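PDB 6YZG: surface-associated protein CshB from Streptococcus gordonii, which probably mediates attachment of the bacterium to host surfaces through fibronectin binding, this chain containing its second non-repetitive (NR2) domain. Local coordinates for residues G17-K20 and V21-F25; K43-S47 and T48-K52; L112-M116 and N117-W121. All coordinates share one frame; numbering follows the deposited sequence.

Contact 1 (G17-K20 and V21-F25); sequences GGLK and VGTTF
Lys-20 and Thr-23 close a type II beta turn that leads into the strand 24-30. The backbone N of Thr-23 donates to Lys-20 O at 3.0 Å, meeting the carbonyl from above its plane rather than along a lone pair. A second bond runs the other way: Lys-20 N gives its hydrogen almost straight to Thr-23 OG1 at 2.9 Å, N-H...O 169°, and CG of Lys-20 lies 3.5 Å from the same Thr-23 OG1. With chi1 at -64°, Thr-23 turns OG1 beside its own backbone N and back over the turn, leaving CG2 for the apolar flank, where it lies 4.0 Å from CG of Leu-19 as the two side chains cross at about a right angle. Gly-22 fills the third position of the turn with phi 99°, where a CB would press on the preceding carbonyl oxygen. Further out, Leu-19 and Thr-23 rest on Trp-10 and Val-39, from the two strands that border 24-30. One residue of the neighbouring loop fixes both the turn carbonyl and the hydroxyl: Asn-12 ND2 bonds to Gly-22 O, and Asn-12 O to Thr-23 OG1.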
ATOM      1  N   GLY A  17      16.115 -25.225  -9.626  1.00 24.20           N
ATOM      2  CA  GLY A  17      15.937 -25.257  -8.176  1.00 24.84           C
ATOM      3  C   GLY A  17      14.528 -24.846  -7.759  1.00 20.18           C
ATOM      4  O   GLY A  17      14.340 -24.401  -6.642  1.00 22.08           O
ATOM      5  N   GLY A  18      13.587 -24.899  -8.682  1.00 20.43           N
ATOM      6  CA  GLY A  18      12.197 -24.579  -8.350  1.00 18.10           C
ATOM      7  C   GLY A  18      11.273 -25.790  -8.349  1.00 15.59           C
ATOM      8  O   GLY A  18      11.695 -26.946  -8.659  1.00 15.57           O
ATOM      9  N   LEU A  19      10.018 -25.524  -8.039  1.00 13.41           N
ATOM     10  CA  LEU A  19       9.051 -26.607  -7.831  1.00 12.55           C
ATOM     11  C   LEU A  19       8.665 -27.181  -9.182  1.00 11.43           C
ATOM     12  O   LEU A  19       8.396 -26.475 -10.152  1.00 13.42           O
ATOM     13  CB  LEU A  19       7.810 -26.086  -7.088  1.00 13.38           C
ATOM     14  CG  LEU A  19       7.949 -26.059  -5.559  1.00 14.42           C
ATOM     15  CD1 LEU A  19       9.182 -25.372  -5.055  1.00 15.81           C
ATOM     16  CD2 LEU A  19       6.709 -25.398  -4.965  1.00 14.88           C
ATOM     17  N   LYS A  20       8.428 -28.478  -9.148  1.00 12.14           N
ATOM     18  CA  LYS A  20       7.765 -29.224 -10.237  1.00 11.79           C
ATOM     19  C   LYS A  20       6.731 -30.168  -9.594  1.00 10.48           C
ATOM     20  O   LYS A  20       6.738 -30.312  -8.380  1.00 11.17           O
ATOM     21  CB  LYS A  20       8.737 -30.032 -11.105  1.00 12.69           C
ATOM     22  CG  LYS A  20       9.594 -31.065 -10.398  1.00 16.20           C
ATOM     23  CD  LYS A  20      10.710 -31.486 -11.317  1.00 21.90           C
ATOM     24  CE  LYS A  20      11.255 -32.822 -10.969  1.00 29.63           C
ATOM     25  NZ  LYS A  20      11.736 -33.446 -12.229  1.00 26.63           N
ATOM     26  N   VAL A  21       5.869 -30.764 -10.400  1.00 11.43           N
ATOM     27  CA  VAL A  21       4.953 -31.772  -9.875  1.00 11.92           C
ATOM     28  C   VAL A  21       5.773 -32.924  -9.288  1.00 12.44           C
ATOM     29  O   VAL A  21       6.684 -33.402  -9.959  1.00 13.41           O
ATOM     30  CB  VAL A  21       3.923 -32.197 -10.925  1.00 12.19           C
ATOM     31  CG1 VAL A  21       3.077 -33.358 -10.450  1.00 13.46           C
ATOM     32  CG2 VAL A  21       3.046 -31.006 -11.295  1.00 12.85           C
ATOM     33  N   GLY A  22       5.546 -33.226  -8.023  1.00 11.53           N
ATOM     34  CA  GLY A  22       6.289 -34.261  -7.297  1.00 12.33           C
ATOM     35  C   GLY A  22       7.390 -33.707  -6.435  1.00 11.75           C
ATOM     36  O   GLY A  22       8.037 -34.482  -5.705  1.00 12.53           O
ATOM     37  N   THR A  23       7.704 -32.414  -6.503  1.00 11.02           N
ATOM     38  CA  THR A  23       8.589 -31.801  -5.514  1.00 10.85           C
ATOM     39  C   THR A  23       8.009 -31.967  -4.120  1.00  9.43           C
ATOM     40  O   THR A  23       6.769 -31.861  -3.923  1.00  9.64           O
ATOM     41  CB  THR A  23       8.794 -30.303  -5.764  1.00 10.75           C
ATOM     42  OG1 THR A  23       9.466 -30.141  -7.022  1.00 11.37           O
ATOM     43  CG2 THR A  23       9.529 -29.586  -4.645  1.00 11.91           C
ATOM     44  N   THR A  24       8.844 -32.254  -3.130  1.00  9.91           N
ATOM     45  CA  THR A  24       8.400 -32.321  -1.737  1.00 10.25           C
ATOM     46  C   THR A  24       9.129 -31.313  -0.853  1.00 10.13           C
ATOM     47  O   THR A  24      10.316 -30.964  -1.070  1.00 10.90           O
ATOM     48  CB  THR A  24       8.559 -33.734  -1.131  1.00 11.05           C
ATOM     49  OG1 THR A  24       9.969 -34.063  -1.065  1.00 12.70           O
ATOM     50  CG2 THR A  24       7.710 -34.720  -1.875  1.00 12.28           C
ATOM     51  N   PHE A  25       8.403 -30.894   0.190  1.00  9.60           N
ATOM     52  CA  PHE A  25       8.938 -30.067   1.290  1.00 11.00           C
ATOM     53  C   PHE A  25       8.623 -30.870   2.547  1.00 11.38           C
ATOM     54  O   PHE A  25       7.429 -31.172   2.774  1.00 11.24           O
ATOM     55  CB  PHE A  25       8.326 -28.663   1.359  1.00 10.67           C
ATOM     56  CG  PHE A  25       8.751 -27.853   2.544  1.00 11.03           C
ATOM     57  CD1 PHE A  25       8.061 -27.953   3.742  1.00 12.13           C
ATOM     58  CD2 PHE A  25       9.889 -27.054   2.457  1.00 14.03           C
ATOM     59  CE1 PHE A  25       8.498 -27.250   4.845  1.00 14.11           C
ATOM     60  CE2 PHE A  25      10.287 -26.308   3.571  1.00 14.39           C
ATOM     61  CZ  PHE A  25       9.588 -26.440   4.745  1.00 13.50           C
TER

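Contact 2 (K43-S47 and T48-K52); sequences KPFNS and TEIYK
Thr-48 folds its hydroxyl back onto Phe-45 as the N-cap of the helix 49-55, at the point where the 3-10 turn 45-47 hands over to that helix. Its OG1, placed by chi1 of 65° between backbone N and carbonyl carbon, donates to Phe-45 O at 2.8 Å in the carbonyl plane and accepts from Tyr-51 N at 3.1 Å, the capping bond. Thr-48 N reaches the same Phe-45 O from above the carbonyl plane, so two donors grip this oxygen. The inward side is tightly packed. One face of the Phe-45 ring lies beneath Thr-48 OG1, its CZ meets Ile-50 CG2 at 3.7 Å, and CA of Asn-46 sits over the Tyr-51 ring, 3.8 Å from its centroid. Ile-155 and Tyr-210 of the same chain and Tyr-249 of the second subunit extend this cluster around Phe-45, while Tyr-51 OH bonds to Thr-63 and the backbone N of Asp-206. The solvent side is looser: Glu-49 and Lys-52 are exposed and make no side-chain contact with the turn. Ser-47, partly exposed, turns back to the chain before it, with OG donating to Pro-44 O at 2.7 Å in the carbonyl plane.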
ATOM      1  N   LYS A  43      -0.620 -24.773 -11.691  1.00 10.88           N
ATOM      2  CA  LYS A  43      -1.557 -24.213 -12.666  1.00 10.58           C
ATOM      3  C   LYS A  43      -2.275 -23.043 -12.049  1.00 10.24           C
ATOM      4  O   LYS A  43      -2.506 -22.963 -10.825  1.00 10.38           O
ATOM      5  CB  LYS A  43      -2.575 -25.234 -13.157  1.00 13.50           C
ATOM      6  CG  LYS A  43      -2.018 -26.374 -13.999  1.00 17.44           C
ATOM      7  CD  LYS A  43      -3.181 -27.075 -14.815  1.00 22.66           C
ATOM      8  CE  LYS A  43      -2.722 -27.957 -15.957  1.00 28.60           C
ATOM      9  NZ  LYS A  43      -1.771 -27.279 -16.881  1.00 31.90           N
ATOM     10  N   PRO A  44      -2.636 -22.042 -12.890  1.00  9.18           N
ATOM     11  CA  PRO A  44      -3.333 -20.860 -12.386  1.00  9.40           C
ATOM     12  C   PRO A  44      -4.852 -21.039 -12.216  1.00  8.77           C
ATOM     13  O   PRO A  44      -5.423 -22.052 -12.540  1.00  9.25           O
ATOM     14  CB  PRO A  44      -3.039 -19.826 -13.463  1.00  9.88           C
ATOM     15  CG  PRO A  44      -3.046 -20.667 -14.733  1.00  9.74           C
ATOM     16  CD  PRO A  44      -2.284 -21.926 -14.330  1.00 10.05           C
ATOM     17  N   PHE A  45      -5.444 -20.066 -11.547  1.00  8.57           N
ATOM     18  CA  PHE A  45      -6.842 -20.191 -11.065  1.00  8.59           C
ATOM     19  C   PHE A  45      -7.815 -20.369 -12.256  1.00  8.75           C
ATOM     20  O   PHE A  45      -8.842 -21.039 -12.085  1.00  9.50           O
ATOM     21  CB  PHE A  45      -7.228 -18.992 -10.226  1.00  8.93           C
ATOM     22  CG  PHE A  45      -8.532 -19.088  -9.490  1.00  9.00           C
ATOM     23  CD1 PHE A  45      -8.704 -19.978  -8.441  1.00  9.23           C
ATOM     24  CD2 PHE A  45      -9.590 -18.307  -9.893  1.00  8.41           C
ATOM     25  CE1 PHE A  45      -9.923 -19.996  -7.786  1.00 10.81           C
ATOM     26  CE2 PHE A  45     -10.824 -18.356  -9.247  1.00  9.07           C
ATOM     27  CZ  PHE A  45     -10.961 -19.206  -8.186  1.00 10.08           C
ATOM     28  N   ASN A  46      -7.519 -19.813 -13.401  1.00  9.22           N
ATOM     29  CA  ASN A  46      -8.383 -19.923 -14.625  1.00  9.86           C
ATOM     30  C   ASN A  46      -8.383 -21.354 -15.159  1.00 10.72           C
ATOM     31  O   ASN A  46      -9.162 -21.618 -16.094  1.00 11.04           O
ATOM     32  CB  ASN A  46      -7.931 -18.913 -15.669  1.00 10.47           C
ATOM     33  CG  ASN A  46      -6.477 -18.999 -16.056  1.00 10.57           C
ATOM     34  OD1 ASN A  46      -5.629 -18.898 -15.186  1.00 12.39           O
ATOM     35  ND2 ASN A  46      -6.107 -19.105 -17.337  1.00 14.12           N
ATOM     36  N   SER A  47      -7.620 -22.265 -14.597  1.00  9.92           N
ATOM     37  CA  SER A  47      -7.649 -23.703 -14.930  1.00 10.45           C
ATOM     38  C   SER A  47      -8.505 -24.516 -13.985  1.00 11.10           C
ATOM     39  O   SER A  47      -8.581 -25.763 -14.210  1.00 13.58           O
ATOM     40  CB  SER A  47      -6.268 -24.313 -14.962  1.00 10.94           C
ATOM     41  OG  SER A  47      -5.712 -24.470 -13.672  1.00 12.22           O
ATOM     42  N   THR A  48      -9.039 -23.912 -12.941  1.00 10.54           N
ATOM     43  CA  THR A  48      -9.741 -24.708 -11.900  1.00 10.76           C
ATOM     44  C   THR A  48     -11.231 -24.916 -12.185  1.00 11.42           C
ATOM     45  O   THR A  48     -11.814 -24.143 -12.862  1.00 10.46           O
ATOM     46  CB  THR A  48      -9.612 -24.060 -10.513  1.00 11.03           C
ATOM     47  OG1 THR A  48     -10.288 -22.800 -10.501  1.00 10.25           O
ATOM     48  CG2 THR A  48      -8.175 -23.848 -10.098  1.00 12.32           C
ATOM     49  N   GLU A  49     -11.791 -25.957 -11.587  1.00 13.39           N
ATOM     50  CA  GLU A  49     -13.250 -26.218 -11.678  1.00 14.41           C
ATOM     51  C   GLU A  49     -14.006 -25.096 -10.955  1.00 13.31           C
ATOM     52  O   GLU A  49     -15.070 -24.809 -11.339  1.00 14.04           O
ATOM     53  CB  GLU A  49     -13.609 -27.573 -11.072  1.00 16.08           C
ATOM     54  CG  GLU A  49     -13.022 -28.713 -11.849  1.00 19.80           C
ATOM     55  CD  GLU A  49     -13.798 -29.245 -13.033  1.00 22.80           C
ATOM     56  OE1 GLU A  49     -14.966 -28.925 -13.172  1.00 29.25           O
ATOM     57  OE2 GLU A  49     -13.212 -30.053 -13.780  1.00 33.16           O
ATOM     58  N   ILE A  50     -13.404 -24.509  -9.920  1.00 12.34           N
ATOM     59  CA  ILE A  50     -14.006 -23.351  -9.232  1.00 11.28           C
ATOM     60  C   ILE A  50     -14.294 -22.253 -10.275  1.00 10.86           C
ATOM     61  O   ILE A  50     -15.382 -21.708 -10.360  1.00 11.90           O
ATOM     62  CB  ILE A  50     -13.132 -22.840  -8.079  1.00 12.38           C
ATOM     63  CG1 ILE A  50     -12.870 -23.909  -6.997  1.00 15.95           C
ATOM     64  CG2 ILE A  50     -13.740 -21.576  -7.535  1.00 12.59           C
ATOM     65  CD1 ILE A  50     -11.567 -23.657  -6.310  1.00 17.74           C
ATOM     66  N   TYR A  51     -13.257 -21.903 -11.028  1.00 11.12           N
ATOM     67  CA  TYR A  51     -13.367 -20.837 -12.038  1.00 10.55           C
ATOM     68  C   TYR A  51     -14.340 -21.278 -13.187  1.00  9.73           C
ATOM     69  O   TYR A  51     -15.151 -20.439 -13.572  1.00 11.27           O
ATOM     70  CB  TYR A  51     -11.961 -20.543 -12.579  1.00 10.68           C
ATOM     71  CG  TYR A  51     -11.947 -19.451 -13.608  1.00 10.11           C
ATOM     72  CD1 TYR A  51     -11.857 -18.099 -13.272  1.00 10.59           C
ATOM     73  CD2 TYR A  51     -12.046 -19.788 -14.963  1.00 11.56           C
ATOM     74  CE1 TYR A  51     -11.790 -17.111 -14.221  1.00 11.46           C
ATOM     75  CE2 TYR A  51     -11.987 -18.797 -15.922  1.00 11.37           C
ATOM     76  CZ  TYR A  51     -11.840 -17.474 -15.554  1.00 10.97           C
ATOM     77  OH  TYR A  51     -11.848 -16.502 -16.551  1.00 11.83           O
ATOM     78  N   LYS A  52     -14.215 -22.524 -13.593  1.00 11.16           N
ATOM     79  CA  LYS A  52     -15.144 -23.104 -14.640  1.00 12.91           C
ATOM     80  C   LYS A  52     -16.575 -22.816 -14.219  1.00 13.54           C
ATOM     81  O   LYS A  52     -17.381 -22.260 -15.026  1.00 13.99           O
ATOM     82  CB  LYS A  52     -14.882 -24.584 -14.809  1.00 14.31           C
ATOM     83  CG  LYS A  52     -15.836 -25.228 -15.808  1.00 17.25           C
ATOM     84  CD  LYS A  52     -15.770 -26.693 -15.800  1.00 22.37           C
ATOM     85  CE  LYS A  52     -16.503 -27.257 -17.011  1.00 26.86           C
ATOM     86  NZ  LYS A  52     -16.629 -28.727 -16.877  1.00 36.69           N
TER

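Contact 3 (L112-M116 and N117-W121); sequences LVYPM and NSTNW
Met-116 O and Thr-119 OG1 are joined through one water, which donates to the carbonyl oxygen at 2.7 Å and accepts from the threonine hydroxyl at 2.7 Å. The bridge spans the bend at Asn-117 and Ser-118, where Ser-118 has positive phi, and Thr-119 CG2 lies 3.5 Å from Met-116 O. Thr-119 also borders an aromatic pair: its CB sits at the edge of the Tyr-114 ring, in the ring plane, with CD2 and CE2 of the tyrosine nearest to it.

The loop 112-116 leads through this bend into strand 119-131 of the antiparallel sheet, their directions well apart, and this brings Tyr-114 against Trp-121 in an offset stack. The tyrosine ring and the five-membered ring of the indole have centroids 4.4 Å apart and planes inclined at 27°. The side chains slide past each other in opposite directions, so each ring receives the other residue's CB over a face. Tyr-114 CB is 3.5 Å from the centroid of the five-membered ring, and Trp-121 CB is 4.0 Å from that of the tyrosine ring. The first torsions differ: Tyr-114 CG is anti to its backbone N (chi1 -165°), whereas Trp-121 CG lies between N and the carbonyl carbon (chi1 66°). Tyr-114 also touches Pro-84 and Val-87. Residues Thr-119 to Trp-121 pair with an antiparallel strand of the second subunit, so the sheet continues across the dimer interface, and Ser-118 OG hydrogen-bonds to Ser-253 O and Arg-195 NH1 of the second subunit. Leu-112 O lies 4.4 Å from CH2 of Trp-121, at the edge and near the ring plane.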
ATOM      1  N   LEU A 112       6.885 -18.391  -0.030  1.00 10.51           N
ATOM      2  CA  LEU A 112       7.045 -19.081  -1.305  1.00 11.38           C
ATOM      3  C   LEU A 112       6.653 -18.121  -2.424  1.00 12.21           C
ATOM      4  O   LEU A 112       5.615 -17.496  -2.329  1.00 12.61           O
ATOM      5  CB  LEU A 112       6.168 -20.321  -1.300  1.00 14.10           C
ATOM      6  CG  LEU A 112       6.490 -21.365  -2.358  1.00 15.13           C
ATOM      7  CD1 LEU A 112       7.798 -22.083  -1.993  1.00 15.96           C
ATOM      8  CD2 LEU A 112       5.340 -22.345  -2.510  1.00 16.17           C
ATOM      9  N   VAL A 113       7.539 -17.939  -3.391  1.00 11.42           N
ATOM     10  CA  VAL A 113       7.334 -16.866  -4.387  1.00 11.89           C
ATOM     11  C   VAL A 113       7.477 -17.388  -5.818  1.00 10.73           C
ATOM     12  O   VAL A 113       7.930 -18.443  -6.027  1.00 11.45           O
ATOM     13  CB  VAL A 113       8.346 -15.726  -4.140  1.00 13.41           C
ATOM     14  CG1 VAL A 113       8.118 -15.003  -2.821  1.00 15.37           C
ATOM     15  CG2 VAL A 113       9.781 -16.221  -4.238  1.00 14.49           C
ATOM     16  N   TYR A 114       7.031 -16.567  -6.752  1.00 12.03           N
ATOM     17  CA  TYR A 114       7.151 -16.795  -8.218  1.00 10.98           C
ATOM     18  C   TYR A 114       7.889 -15.531  -8.633  1.00 12.99           C
ATOM     19  O   TYR A 114       7.224 -14.570  -8.920  1.00 13.33           O
ATOM     20  CB  TYR A 114       5.760 -16.929  -8.831  1.00  9.91           C
ATOM     21  CG  TYR A 114       5.711 -17.504 -10.218  1.00  9.97           C
ATOM     22  CD1 TYR A 114       6.154 -18.786 -10.479  1.00 10.73           C
ATOM     23  CD2 TYR A 114       5.146 -16.777 -11.243  1.00 11.20           C
ATOM     24  CE1 TYR A 114       6.043 -19.325 -11.737  1.00 10.59           C
ATOM     25  CE2 TYR A 114       5.044 -17.293 -12.508  1.00 10.48           C
ATOM     26  CZ  TYR A 114       5.486 -18.576 -12.753  1.00 10.62           C
ATOM     27  OH  TYR A 114       5.373 -19.095 -13.983  1.00 12.23           O
ATOM     28  N   PRO A 115       9.236 -15.552  -8.603  1.00 13.02           N
ATOM     29  CA  PRO A 115      10.028 -14.339  -8.567  1.00 14.97           C
ATOM     30  C   PRO A 115      10.235 -13.435  -9.780  1.00 16.15           C
ATOM     31  O   PRO A 115      11.303 -13.004 -10.003  1.00 17.37           O
ATOM     32  CB  PRO A 115      11.317 -14.825  -7.898  1.00 15.35           C
ATOM     33  CG  PRO A 115      11.490 -16.168  -8.477  1.00 15.10           C
ATOM     34  CD  PRO A 115      10.078 -16.740  -8.509  1.00 13.63           C
ATOM     35  N   MET A 116       9.153 -13.239 -10.515  1.00 14.98           N
ATOM     36  CA  MET A 116       9.109 -12.142 -11.496  1.00 14.06           C
ATOM     37  C   MET A 116       7.783 -11.437 -11.306  1.00 13.55           C
ATOM     38  O   MET A 116       6.789 -12.046 -10.922  1.00 13.77           O
ATOM     39  CB  MET A 116       9.257 -12.646 -12.908  1.00 15.91           C
ATOM     40  CG  MET A 116      10.593 -13.343 -13.092  1.00 20.68           C
ATOM     41  SD  MET A 116      11.838 -12.227 -13.613  1.00 37.83           S
ATOM     42  CE  MET A 116      11.269 -11.724 -15.258  1.00 25.24           C
ATOM     43  N   ASN A 117       7.728 -10.172 -11.668  1.00 14.00           N
ATOM     44  CA  ASN A 117       6.476  -9.411 -11.664  1.00 13.22           C
ATOM     45  C   ASN A 117       5.575  -9.809 -12.854  1.00 11.71           C
ATOM     46  O   ASN A 117       6.024 -10.272 -13.884  1.00 12.61           O
ATOM     47  CB  ASN A 117       6.791  -7.934 -11.717  1.00 13.83           C
ATOM     48  CG  ASN A 117       7.664  -7.567 -10.535  1.00 17.53           C
ATOM     49  OD1 ASN A 117       7.228  -7.754  -9.401  1.00 21.69           O
ATOM     50  ND2 ASN A 117       8.857  -7.036 -10.817  1.00 22.55           N
ATOM     51  N   SER A 118       4.292  -9.553 -12.665  1.00 10.83           N
ATOM     52  CA  SER A 118       3.305  -9.543 -13.764  1.00  9.94           C
ATOM     53  C   SER A 118       2.943 -10.945 -14.225  1.00 10.80           C
ATOM     54  O   SER A 118       3.144 -11.331 -15.376  1.00 10.03           O
ATOM     55  CB  SER A 118       3.741  -8.690 -14.935  1.00 10.74           C
ATOM     56  OG  SER A 118       4.112  -7.403 -14.446  1.00 12.89           O
ATOM     57  N   THR A 119       2.351 -11.726 -13.309  1.00  9.52           N
ATOM     58  CA  THR A 119       2.107 -13.170 -13.500  1.00  8.89           C
ATOM     59  C   THR A 119       0.716 -13.593 -13.079  1.00  9.09           C
ATOM     60  O   THR A 119      -0.000 -12.877 -12.418  1.00  9.72           O
ATOM     61  CB  THR A 119       3.152 -14.017 -12.769  1.00 10.14           C
ATOM     62  OG1 THR A 119       2.934 -13.848 -11.371  1.00 11.40           O
ATOM     63  CG2 THR A 119       4.569 -13.663 -13.159  1.00 10.62           C
ATOM     64  N   ASN A 120       0.383 -14.803 -13.472  1.00  8.01           N
ATOM     65  CA  ASN A 120      -0.871 -15.498 -13.135  1.00  7.85           C
ATOM     66  C   ASN A 120      -0.457 -16.951 -12.943  1.00  8.23           C
ATOM     67  O   ASN A 120      -0.046 -17.648 -13.891  1.00  8.68           O
ATOM     68  CB  ASN A 120      -1.877 -15.353 -14.275  1.00  9.29           C
ATOM     69  CG  ASN A 120      -3.153 -16.142 -14.109  1.00  9.58           C
ATOM     70  OD1 ASN A 120      -3.673 -16.307 -13.020  1.00  9.85           O
ATOM     71  ND2 ASN A 120      -3.752 -16.532 -15.243  1.00 11.31           N
ATOM     72  N   TRP A 121      -0.451 -17.375 -11.680  1.00  8.13           N
ATOM     73  CA  TRP A 121       0.155 -18.682 -11.316  1.00  7.94           C
ATOM     74  C   TRP A 121      -0.608 -19.312 -10.176  1.00  8.38           C
ATOM     75  O   TRP A 121      -1.341 -18.615  -9.438  1.00  8.35           O
ATOM     76  CB  TRP A 121       1.653 -18.554 -10.974  1.00  8.47           C
ATOM     77  CG  TRP A 121       1.956 -17.765  -9.753  1.00  8.99           C
ATOM     78  CD1 TRP A 121       2.099 -16.408  -9.640  1.00  8.68           C
ATOM     79  CD2 TRP A 121       2.271 -18.243  -8.432  1.00  8.74           C
ATOM     80  NE1 TRP A 121       2.515 -16.033  -8.396  1.00 10.44           N
ATOM     81  CE2 TRP A 121       2.628 -17.154  -7.624  1.00  9.55           C
ATOM     82  CE3 TRP A 121       2.347 -19.527  -7.884  1.00  9.47           C
ATOM     83  CZ2 TRP A 121       3.037 -17.283  -6.294  1.00  9.92           C
ATOM     84  CZ3 TRP A 121       2.734 -19.657  -6.559  1.00 10.08           C
ATOM     85  CH2 TRP A 121       3.070 -18.559  -5.793  1.00 10.81           C
TER
HETATM   86  O   HOH W   1       4.312 -12.032  -9.936  1.00 14.09           O

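In the fold
The three contacts follow one another along the chain within the NR2 domain. Contacts 1 and 3 lead into strands 24-30 and 119-131 of one antiparallel sheet, linked by strand 33-41 between them; their centres are about 16 Å apart and they meet where Leu-19 CD2 packs on Leu-112 CD2 at 4.1 Å. Contact 2 follows strand 33-41 and joins contact 3, about 17 Å away between centres, through a probable hydrogen bond from Asn-120 ND2 to Asn-46 OD1 at 3.0 Å, with Pro-44 packed alongside. Contacts 1 and 2 do not touch, their nearest atoms being about 7 Å apart. Contacts 2 and 3 both border the second subunit, whereas contact 1 does not.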